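Pyrrolidone-carboxylate peptidase (Deinococcus radiodurans R1, PDB 5Z48) probably removes N-terminal pyroglutamate (5-oxoproline) from peptides as a homotetrameric cysteine peptidase, provided the next residue is not proline. Local coordinates at residues T81-G86 against C167-V172; P46-A51 against D96-T101; H17-S22 against P173-V178; L6-F11 against W38-A43. All coordinates share one frame; numbering follows the deposited sequence. Where two conformers were deposited one is given.

Contact 1: T81-G86 against C167-V172; sequences TLERVG and CGFLHV. With PCA (pyroglutamic acid), chain I.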
# COMPACT_ATOMS: atom_id res chain seq x y z
N THR B 81 -6.99 15.71 -1.77
CA THR B 81 -7.54 15.64 -0.42
C THR B 81 -7.60 17.01 0.23
O THR B 81 -6.80 17.92 -0.07
CB THR B 81 -6.72 14.69 0.52
OG1 THR B 81 -5.31 15.01 0.46
CG2 THR B 81 -6.94 13.22 0.11
N LEU B 82 -8.60 17.18 1.10
CA LEU B 82 -8.78 18.41 1.89
C LEU B 82 -8.41 18.12 3.33
O LEU B 82 -8.95 17.17 3.94
CB LEU B 82 -10.24 18.88 1.83
CG LEU B 82 -10.80 19.20 0.47
CD1 LEU B 82 -12.31 19.36 0.64
CD2 LEU B 82 -10.15 20.48 -0.07
N GLU B 83 -7.51 18.94 3.92
CA GLU B 83 -7.06 18.74 5.29
C GLU B 83 -8.09 19.25 6.28
O GLU B 83 -8.51 20.42 6.23
CB GLU B 83 -5.71 19.44 5.54
CG GLU B 83 -4.61 18.84 4.67
CD GLU B 83 -4.36 17.36 4.89
OE1 GLU B 83 -4.82 16.78 5.91
OE2 GLU B 83 -3.71 16.75 3.97
N ARG B 84 -8.49 18.38 7.22
CA ARG B 84 -9.44 18.82 8.23
C ARG B 84 -8.81 19.68 9.30
O ARG B 84 -9.51 20.51 9.89
CB ARG B 84 -10.11 17.59 8.87
CG ARG B 84 -11.28 17.99 9.79
CD ARG B 84 -11.91 16.78 10.53
NE ARG B 84 -12.48 15.79 9.62
CZ ARG B 84 -13.75 15.78 9.22
NH1 ARG B 84 -14.59 16.77 9.58
NH2 ARG B 84 -14.20 14.77 8.47
N VAL B 85 -7.54 19.44 9.62
CA VAL B 85 -6.96 20.00 10.85
C VAL B 85 -5.49 20.32 10.64
O VAL B 85 -4.72 19.53 10.07
CB VAL B 85 -7.22 19.05 12.04
CG1 VAL B 85 -6.59 17.70 11.78
CG2 VAL B 85 -6.74 19.67 13.34
N GLY B 86 -5.09 21.49 11.14
CA GLY B 86 -3.68 21.86 11.23
C GLY B 86 -3.25 21.76 12.69
O GLY B 86 -3.87 22.34 13.57
N CYS B 167 -10.66 29.09 5.27
CA CYS B 167 -9.23 28.85 5.09
C CYS B 167 -8.96 27.37 5.27
O CYS B 167 -9.43 26.74 6.24
CB CYS B 167 -8.42 29.67 6.12
SG CYS B 167 -6.64 29.38 6.10
N GLY B 168 -8.22 26.81 4.32
CA GLY B 168 -7.82 25.43 4.46
C GLY B 168 -6.71 25.03 3.52
O GLY B 168 -6.05 25.87 2.90
N PHE B 169 -6.47 23.71 3.50
CA PHE B 169 -5.37 23.11 2.76
C PHE B 169 -5.86 22.01 1.83
O PHE B 169 -6.68 21.18 2.19
CB PHE B 169 -4.28 22.53 3.70
CG PHE B 169 -2.93 22.49 3.02
CD1 PHE B 169 -2.59 21.42 2.12
CD2 PHE B 169 -2.03 23.53 3.18
CE1 PHE B 169 -1.40 21.45 1.47
CE2 PHE B 169 -0.84 23.57 2.50
CZ PHE B 169 -0.53 22.54 1.61
N LEU B 170 -5.29 22.02 0.62
CA LEU B 170 -5.61 21.05 -0.43
C LEU B 170 -4.28 20.38 -0.84
O LEU B 170 -3.40 21.02 -1.42
CB LEU B 170 -6.30 21.80 -1.60
CG LEU B 170 -6.95 21.00 -2.71
CD1 LEU B 170 -7.66 21.90 -3.69
CD2 LEU B 170 -6.00 20.14 -3.45
N HIS B 171 -4.14 19.08 -0.51
CA HIS B 171 -2.97 18.29 -0.91
C HIS B 171 -3.25 17.62 -2.24
O HIS B 171 -4.34 17.07 -2.45
CB HIS B 171 -2.66 17.23 0.14
CG HIS B 171 -1.54 17.59 1.09
ND1 HIS B 171 -1.70 17.57 2.46
CD2 HIS B 171 -0.26 17.95 0.85
CE1 HIS B 171 -0.54 17.90 3.03
NE2 HIS B 171 0.35 18.13 2.08
N VAL B 172 -2.26 17.66 -3.15
CA VAL B 172 -2.45 17.08 -4.48
C VAL B 172 -1.48 15.93 -4.70
O VAL B 172 -0.36 15.94 -4.17
CB VAL B 172 -2.31 18.14 -5.59
CG1 VAL B 172 -3.27 19.33 -5.33
CG2 VAL B 172 -0.86 18.63 -5.76
N PCA I . 4.50 19.15 0.36
CA PCA I . 5.23 19.14 1.63
CB PCA I . 5.96 20.49 1.76
CG PCA I . 5.77 21.25 0.44
CD PCA I . 4.81 20.38 -0.32
OE PCA I . 4.37 20.71 -1.43
C PCA I . 4.26 18.82 2.79
O PCA I . 4.41 19.27 3.93
OXT PCA I . 3.25 18.09 2.59
O HOH W 1 -3.82 14.33 -1.79
O HOH W 2 -8.82 22.16 4.18
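E83 OE2 is gripped by two groups: H171 ND1, which donates to it over 2.6 Å, and R77, which forms a salt bridge with the same oxygen. In the H171 conformer described here the N-H aims almost straight at its acceptor (166°), and OE2 lies close to the imidazole plane. A bend in the E83 chain at chi2 (-60°) brings CD toward the histidine. The donor arrives on the anti side of the carboxylate, somewhat out of its plane, and the carboxylate stands nearly perpendicular to the ring (88°). OE1 is taken up by the hydroxyl of S138, so the group is held against rotation. Beneath the imidazole lies F169, whose CE1 sits 3.7 Å from the H171 ring plane, over the ring centre, while E83 CG runs alongside F169 CB at 3.8 Å. From the other end of the histidine, NE2 donates to PCA OXT at 2.9 Å. With C146, which touches both F169 and H171, the pair is consistent with the Cys-His-Glu triad of C15 peptidases. An alanine at E83 would probably leave H171 ND1 without its acceptor and R77 without its ionic mate, with the imidazole less firmly held in its rotation. The framework is an antiparallel strand pair, in which T81 N donates to H171 O at 3.1 Å and E83 N to F169 O at 2.9 Å. On the reverse face of the sheet, L82 CD2 packs on L170 CG at 4.2 Å. Past E83 one water bridges the strands, donating to E83 O and accepting from F169 N.

Contact 2: P46-A51 against D96-T101; sequences PVEPHA and DNAGQT. With PCA (pyroglutamic acid), chain I.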
# COMPACT_ATOMS: atom_id res chain seq x y z
N PRO B 46 8.17 29.19 -0.15
CA PRO B 46 9.32 28.30 -0.01
C PRO B 46 9.00 27.15 0.94
O PRO B 46 8.16 27.26 1.83
CB PRO B 46 10.40 29.21 0.58
CG PRO B 46 9.57 30.17 1.45
CD PRO B 46 8.31 30.42 0.65
N VAL B 47 9.72 26.03 0.76
CA VAL B 47 9.54 24.87 1.65
C VAL B 47 10.51 25.02 2.81
O VAL B 47 11.52 24.32 2.92
CB VAL B 47 9.73 23.54 0.90
CG1 VAL B 47 9.35 22.38 1.80
CG2 VAL B 47 8.80 23.48 -0.28
N GLU B 48 10.21 25.97 3.68
CA GLU B 48 11.03 26.28 4.84
C GLU B 48 10.11 27.09 5.73
O GLU B 48 9.59 28.12 5.25
CB GLU B 48 12.29 27.07 4.44
CG GLU B 48 13.32 27.24 5.58
CD GLU B 48 12.87 28.31 6.56
OE1 GLU B 48 12.64 27.97 7.73
OE2 GLU B 48 12.73 29.49 6.12
N PRO B 49 9.86 26.67 6.98
CA PRO B 49 8.72 27.27 7.73
C PRO B 49 8.88 28.73 8.09
O PRO B 49 7.89 29.46 8.03
CB PRO B 49 8.62 26.40 8.99
CG PRO B 49 10.01 25.77 9.11
CD PRO B 49 10.46 25.53 7.70
N HIS B 50 10.08 29.18 8.47
CA HIS B 50 10.21 30.58 8.88
C HIS B 50 9.90 31.50 7.71
O HIS B 50 9.09 32.43 7.84
CB HIS B 50 11.60 30.83 9.43
CG HIS B 50 11.87 30.02 10.65
ND1 HIS B 50 11.02 30.00 11.73
CD2 HIS B 50 12.86 29.14 10.94
CE1 HIS B 50 11.49 29.19 12.66
NE2 HIS B 50 12.61 28.65 12.21
N ALA B 51 10.48 31.22 6.55
CA ALA B 51 10.24 32.10 5.41
C ALA B 51 8.83 31.93 4.87
O ALA B 51 8.21 32.91 4.41
CB ALA B 51 11.28 31.84 4.31
N ASP B 96 13.85 20.29 5.51
CA ASP B 96 13.24 21.29 4.63
C ASP B 96 14.32 21.78 3.67
O ASP B 96 15.46 21.29 3.66
CB ASP B 96 12.58 22.39 5.47
CG ASP B 96 13.59 23.23 6.31
OD1 ASP B 96 14.80 23.35 5.93
OD2 ASP B 96 13.15 23.84 7.33
N ASN B 97 14.01 22.79 2.86
CA ASN B 97 14.93 23.25 1.82
C ASN B 97 16.09 24.09 2.35
O ASN B 97 17.02 24.41 1.58
CB ASN B 97 14.16 24.03 0.74
CG ASN B 97 13.52 23.10 -0.27
OD1 ASN B 97 13.78 21.89 -0.28
ND2 ASN B 97 12.72 23.67 -1.16
N ALA B 98 16.10 24.38 3.65
CA ALA B 98 17.29 24.90 4.31
C ALA B 98 18.11 23.80 4.98
O ALA B 98 19.12 24.11 5.62
CB ALA B 98 16.91 25.98 5.32
N GLY B 99 17.73 22.53 4.81
CA GLY B 99 18.43 21.43 5.45
C GLY B 99 18.07 21.25 6.90
O GLY B 99 18.77 20.54 7.63
N GLN B 100 17.02 21.89 7.34
CA GLN B 100 16.64 22.00 8.73
C GLN B 100 15.63 20.91 9.10
O GLN B 100 14.84 20.45 8.27
CB GLN B 100 16.09 23.42 8.88
CG GLN B 100 15.51 23.94 10.12
CD GLN B 100 16.25 23.65 11.33
OE1 GLN B 100 15.86 22.76 12.06
NE2 GLN B 100 17.38 24.32 11.55
N THR B 101 15.69 20.45 10.36
CA THR B 101 14.66 19.56 10.87
C THR B 101 14.20 20.05 12.23
O THR B 101 14.86 20.81 12.92
CB THR B 101 15.13 18.11 10.98
OG1 THR B 101 14.01 17.29 11.31
CG2 THR B 101 16.11 17.98 12.09
N PCA I . 4.50 19.15 0.36
CA PCA I . 5.23 19.14 1.63
CB PCA I . 5.96 20.49 1.76
CG PCA I . 5.77 21.25 0.44
CD PCA I . 4.81 20.38 -0.32
OE PCA I . 4.37 20.71 -1.43
C PCA I . 4.26 18.82 2.79
O PCA I . 4.41 19.27 3.93
OXT PCA I . 3.25 18.09 2.59
O HOH W 3 11.99 26.55 -1.13
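V47 and N97 meet with their side chains slanting across one another, N97 ND2 coming to V47 CB at 3.6 Å. A backbone bond accompanies this approach: N97 N donates to V47 O over 2.9 Å, nearly straight (170°). N97 CG lies anti to its carbonyl carbon (chi1 -83°), beside V47, and ND2 is hydrogen-bonded to P13 O and shares a water with V47 N. E48 and D96, by contrast, lie side by side and point the same way, their carboxylate planes turned 79° apart. OE1 of E48 and OD2 of D96 are only 4.2 Å from each other, and such like charges might raise the proton affinity of one acid. Each, however, is engaged by backbone N-H groups. E48 OE1 accepts from H50 N and OE2 from A51 N, which caps the start of helix 49-63, where the helix end would favour a negative charge. D96 OD1 accepts from A98 N at 2.8 Å and Q100 N at 3.0 Å, which reach it from opposite faces of its plane. P49 crosses D96 at about a right angle, its CD 3.2 Å from D96 OD2, and A98 CB adds a contact on E48 CG at 3.8 Å. The loop side is thus an Asx turn combined with a type I beta turn from D96 to G99, set against a helix N-cap. V47, bonded to this loop through its carbonyl, places CG2 3.8 Å from PCA CG in the wall of the pyroglutamate pocket.

Contact 3: H17-S22 against P173-V178; sequences HPDNPS and PANAAV. With PCA (pyroglutamic acid), chain I.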
# COMPACT_ATOMS: atom_id res chain seq x y z
N HIS B 17 12.16 15.83 -5.48
CA HIS B 17 11.16 16.11 -6.51
C HIS B 17 11.63 17.26 -7.40
O HIS B 17 11.98 18.33 -6.88
CB HIS B 17 9.80 16.45 -5.86
CG HIS B 17 9.36 15.45 -4.83
ND1 HIS B 17 9.19 14.11 -5.12
CD2 HIS B 17 9.06 15.60 -3.52
CE1 HIS B 17 8.79 13.48 -4.03
NE2 HIS B 17 8.69 14.36 -3.05
N PRO B 18 11.61 17.09 -8.73
CA PRO B 18 12.07 18.15 -9.64
C PRO B 18 11.03 19.21 -9.93
O PRO B 18 11.36 20.24 -10.54
CB PRO B 18 12.43 17.38 -10.92
CG PRO B 18 11.52 16.14 -10.88
CD PRO B 18 11.38 15.80 -9.41
N ASP B 19 9.79 18.96 -9.55
CA ASP B 19 8.66 19.80 -9.85
C ASP B 19 7.72 19.73 -8.65
O ASP B 19 7.81 18.81 -7.83
CB ASP B 19 7.96 19.33 -11.14
CG ASP B 19 6.96 20.34 -11.66
OD1 ASP B 19 7.19 21.55 -11.48
OD2 ASP B 19 5.94 19.93 -12.25
N ASN B 20 6.85 20.73 -8.52
CA ASN B 20 5.81 20.68 -7.48
C ASN B 20 4.49 20.99 -8.17
O ASN B 20 4.31 22.13 -8.66
CB ASN B 20 6.10 21.64 -6.33
CG ASN B 20 5.23 21.37 -5.14
OD1 ASN B 20 4.04 21.13 -5.30
ND2 ASN B 20 5.80 21.44 -3.94
N PRO B 21 3.57 20.03 -8.27
CA PRO B 21 2.29 20.29 -8.95
C PRO B 21 1.47 21.39 -8.29
O PRO B 21 0.63 21.98 -8.97
CB PRO B 21 1.55 18.95 -8.91
CG PRO B 21 2.36 18.04 -7.99
CD PRO B 21 3.73 18.61 -7.85
N SER B 22 1.67 21.67 -7.01
CA SER B 22 0.94 22.78 -6.39
C SER B 22 1.45 24.11 -6.91
O SER B 22 0.66 25.04 -7.14
CB SER B 22 1.03 22.68 -4.84
OG SER B 22 2.32 22.98 -4.32
N PRO B 173 -1.84 14.94 -5.50
CA PRO B 173 -0.88 13.87 -5.85
C PRO B 173 0.31 14.38 -6.65
O PRO B 173 0.32 15.49 -7.19
CB PRO B 173 -1.73 12.93 -6.75
CG PRO B 173 -3.14 13.10 -6.24
CD PRO B 173 -3.22 14.64 -5.96
N ALA B 174 1.28 13.47 -6.82
CA ALA B 174 2.34 13.68 -7.80
C ALA B 174 1.74 13.95 -9.17
O ALA B 174 0.70 13.40 -9.51
CB ALA B 174 3.21 12.41 -7.88
N ASN B 175 2.39 14.81 -9.96
CA ASN B 175 2.11 14.84 -11.39
C ASN B 175 3.08 13.91 -12.11
O ASN B 175 3.85 13.18 -11.48
CB ASN B 175 2.16 16.28 -11.91
CG ASN B 175 3.56 16.93 -11.75
OD1 ASN B 175 4.55 16.27 -11.43
ND2 ASN B 175 3.62 18.25 -11.97
N ALA B 176 3.06 13.91 -13.46
CA ALA B 176 3.94 12.99 -14.19
C ALA B 176 5.41 13.27 -13.88
O ALA B 176 6.20 12.33 -13.74
CB ALA B 176 3.69 13.08 -15.70
N ALA B 177 5.79 14.56 -13.81
CA ALA B 177 7.20 14.89 -13.60
C ALA B 177 7.70 14.32 -12.29
O ALA B 177 8.83 13.78 -12.23
CB ALA B 177 7.40 16.41 -13.66
N VAL B 178 6.88 14.43 -11.24
CA VAL B 178 7.24 13.88 -9.93
C VAL B 178 7.36 12.36 -10.02
O VAL B 178 8.33 11.77 -9.53
CB VAL B 178 6.23 14.31 -8.85
CG1 VAL B 178 6.47 13.57 -7.54
CG2 VAL B 178 6.35 15.82 -8.59
N PCA I . 4.50 19.15 0.36
CA PCA I . 5.23 19.14 1.63
CB PCA I . 5.96 20.49 1.76
CG PCA I . 5.77 21.25 0.44
CD PCA I . 4.81 20.38 -0.32
OE PCA I . 4.37 20.71 -1.43
C PCA I . 4.26 18.82 2.79
O PCA I . 4.41 19.27 3.93
OXT PCA I . 3.25 18.09 2.59
O HOH W 4 10.12 12.83 -7.58
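Two loops, each running into the N-terminus of a helix, pack here through one side-chain hydrogen bond and a patch of proline and valine, beyond the ends of strands 5-11 and 167-172. N175 ND2 donates to D19 OD2 at 2.9 Å, with the oxygen close to the amide plane and the donor on the anti side, tilted out of the carboxylate plane; the side chains cross at about a right angle. N175 CG occupies the crowded position (chi1 62°), and its OD1 accepts from V178 N at 3.0 Å, nearly along the C=O axis. One amide therefore both caps helix 176-180 and holds the other loop, ND2 also bonding to Q194 OE1, while D19 OD1 turns to Q24 NE2. V178 CG2 touches both D19 O (3.4 Å) and P21 CD (3.9 Å), and its CG1 reaches H17 ND1 at 3.7 Å. A water joins H17 ND1 to V178 O. P21 CG also rests on P173 O at 3.4 Å. The side chain of N20 points away from this packing: its OD1 accepts from both S22 N and S22 OG, which keeps the amide from turning over, and its ND2 donates to PCA OE at 3.0 Å. The arrangement is one of two neighbouring asparagine N-caps, of which N20 also forms part of the pyroglutamate pocket.

Contact 4: L6-F11 against W38-A43; sequences LLLTGF and WGVHSA. With PCA (pyroglutamic acid), chain I.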
# COMPACT_ATOMS: atom_id res chain seq x y z
N LEU B 6 -9.66 35.49 -3.61
CA LEU B 6 -9.27 34.20 -3.05
C LEU B 6 -7.75 34.11 -3.15
O LEU B 6 -7.18 34.24 -4.24
CB LEU B 6 -9.95 33.04 -3.78
CG LEU B 6 -9.55 31.65 -3.22
CD1 LEU B 6 -10.74 30.72 -3.12
CD2 LEU B 6 -8.51 31.00 -4.08
N LEU B 7 -7.09 33.95 -1.99
CA LEU B 7 -5.64 33.75 -1.98
C LEU B 7 -5.33 32.29 -2.23
O LEU B 7 -5.78 31.44 -1.47
CB LEU B 7 -5.06 34.20 -0.63
CG LEU B 7 -3.56 33.90 -0.42
CD1 LEU B 7 -2.72 34.67 -1.42
CD2 LEU B 7 -3.13 34.29 1.03
N LEU B 8 -4.56 31.99 -3.28
CA LEU B 8 -4.21 30.62 -3.65
C LEU B 8 -2.71 30.48 -3.56
O LEU B 8 -1.99 31.25 -4.18
CB LEU B 8 -4.69 30.34 -5.08
CG LEU B 8 -4.23 29.01 -5.69
CD1 LEU B 8 -4.73 27.80 -4.85
CD2 LEU B 8 -4.73 28.89 -7.12
N THR B 9 -2.20 29.53 -2.74
CA THR B 9 -0.75 29.36 -2.68
C THR B 9 -0.35 27.94 -3.10
O THR B 9 -1.13 27.00 -2.99
CB THR B 9 -0.19 29.65 -1.28
OG1 THR B 9 -0.66 28.68 -0.32
CG2 THR B 9 -0.64 31.01 -0.80
N GLY B 10 0.88 27.83 -3.60
CA GLY B 10 1.52 26.54 -3.83
C GLY B 10 2.93 26.60 -3.26
O GLY B 10 3.37 27.64 -2.78
N PHE B 11 3.61 25.46 -3.31
CA PHE B 11 4.97 25.37 -2.80
C PHE B 11 5.97 25.07 -3.92
O PHE B 11 5.64 24.43 -4.92
CB PHE B 11 5.11 24.24 -1.72
CG PHE B 11 4.71 24.65 -0.34
CD1 PHE B 11 5.55 25.40 0.44
CD2 PHE B 11 3.46 24.26 0.18
CE1 PHE B 11 5.21 25.77 1.74
CE2 PHE B 11 3.10 24.61 1.50
CZ PHE B 11 3.96 25.37 2.27
N TRP B 38 -15.25 37.55 -7.76
CA TRP B 38 -14.06 37.01 -7.12
C TRP B 38 -12.91 36.87 -8.11
O TRP B 38 -13.11 36.55 -9.29
CB TRP B 38 -14.35 35.63 -6.52
CG TRP B 38 -15.18 35.61 -5.29
CD1 TRP B 38 -16.54 35.63 -5.21
CD2 TRP B 38 -14.70 35.51 -3.94
NE1 TRP B 38 -16.95 35.56 -3.88
CE2 TRP B 38 -15.83 35.48 -3.10
CE3 TRP B 38 -13.41 35.42 -3.37
CZ2 TRP B 38 -15.72 35.39 -1.70
CZ3 TRP B 38 -13.31 35.31 -1.98
CH2 TRP B 38 -14.45 35.30 -1.17
N GLY B 39 -11.70 37.10 -7.62
CA GLY B 39 -10.51 36.86 -8.40
C GLY B 39 -9.50 36.11 -7.56
O GLY B 39 -9.43 36.28 -6.35
N VAL B 40 -8.77 35.24 -8.23
CA VAL B 40 -7.69 34.45 -7.63
C VAL B 40 -6.40 35.25 -7.66
O VAL B 40 -6.04 35.80 -8.71
CB VAL B 40 -7.52 33.13 -8.39
CG1 VAL B 40 -6.26 32.35 -7.84
CG2 VAL B 40 -8.79 32.27 -8.31
N HIS B 41 -5.72 35.34 -6.52
CA HIS B 41 -4.37 35.90 -6.43
C HIS B 41 -3.46 34.77 -5.99
O HIS B 41 -3.64 34.24 -4.89
CB HIS B 41 -4.30 37.02 -5.39
CG HIS B 41 -2.93 37.56 -5.20
ND1 HIS B 41 -2.45 38.63 -5.94
CD2 HIS B 41 -1.91 37.16 -4.41
CE1 HIS B 41 -1.20 38.88 -5.57
NE2 HIS B 41 -0.84 37.99 -4.66
N SER B 42 -2.49 34.39 -6.81
CA SER B 42 -1.62 33.27 -6.45
C SER B 42 -0.26 33.74 -5.94
O SER B 42 0.26 34.78 -6.34
CB SER B 42 -1.37 32.37 -7.66
OG SER B 42 -2.58 31.90 -8.17
N ALA B 43 0.36 32.88 -5.12
CA ALA B 43 1.73 33.07 -4.66
C ALA B 43 2.39 31.73 -4.41
O ALA B 43 1.73 30.73 -4.09
CB ALA B 43 1.81 33.90 -3.37
N PCA I . 4.50 19.15 0.36
CA PCA I . 5.23 19.14 1.63
CB PCA I . 5.96 20.49 1.76
CG PCA I . 5.77 21.25 0.44
CD PCA I . 4.81 20.38 -0.32
OE PCA I . 4.37 20.71 -1.43
C PCA I . 4.26 18.82 2.79
O PCA I . 4.41 19.27 3.93
OXT PCA I . 3.25 18.09 2.59
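V40 CG1 lies anti to its backbone N (chi1 173°), which sets it 3.8 Å from L8 CB; L8 CG is likewise anti (chi1 172°), and the end of that side chain also comes near V40 CG1. The strands that carry them are parallel neighbours joined through helix 21-29, a beta-alpha-beta connection within a sheet covered by helices on both sides. Helix 194-211 covers the face bearing L6 and L8, and helix 49-63 the face bearing L7 and A43. Five backbone bonds alternate between the strands, from L6 N to G39 O at 2.9 Å as far as G10 N to A43 O at 3.1 Å. On the first face, S42 OG lies beside L8 CD2 at 3.8 Å, while its polar bond goes to A26 O. W38 closes the far end, presenting the edge of its indole to L6 N, with CE3 the nearest atom at 3.8 Å. On the face bearing L7 and A43, L7 and H41 run side by side, and L7 CD1 comes to the rim of the imidazole at CD2, 4.0 Å away. F11 stands at the other end of its strand and touches the bound pyroglutamate and not residues 38-43. An alanine at F11 would probably open a gap beside PCA CG where the phenyl had been and leave V47 and F169 without the ring they pack on. PCA CG lies over one face of that phenyl, 3.6 Å from F11 CG.

Overall arrangement
Contacts 1 and 4 lie in one mixed sheet, their centres about 15 Å apart, with strand 67-73 between strands 5-11 and 167-172. Contacts 2 and 3 lie in the loops and helix starts beyond, about 18 Å apart between centres, and do not touch each other. F11 of contact 4 meets F169 of contact 1, V47 of contact 2 and S22 of contact 3, while V172 of contact 1 packs on P21 of contact 3. Along the chain contact 4 closes before contacts 1 and 2 open, contacts 1 and 2 cross, and contact 3 encloses both. Each contact supplies a residue touching pyroglutamate, so distant parts of the sequence converge on one pocket beside the probable catalytic residues.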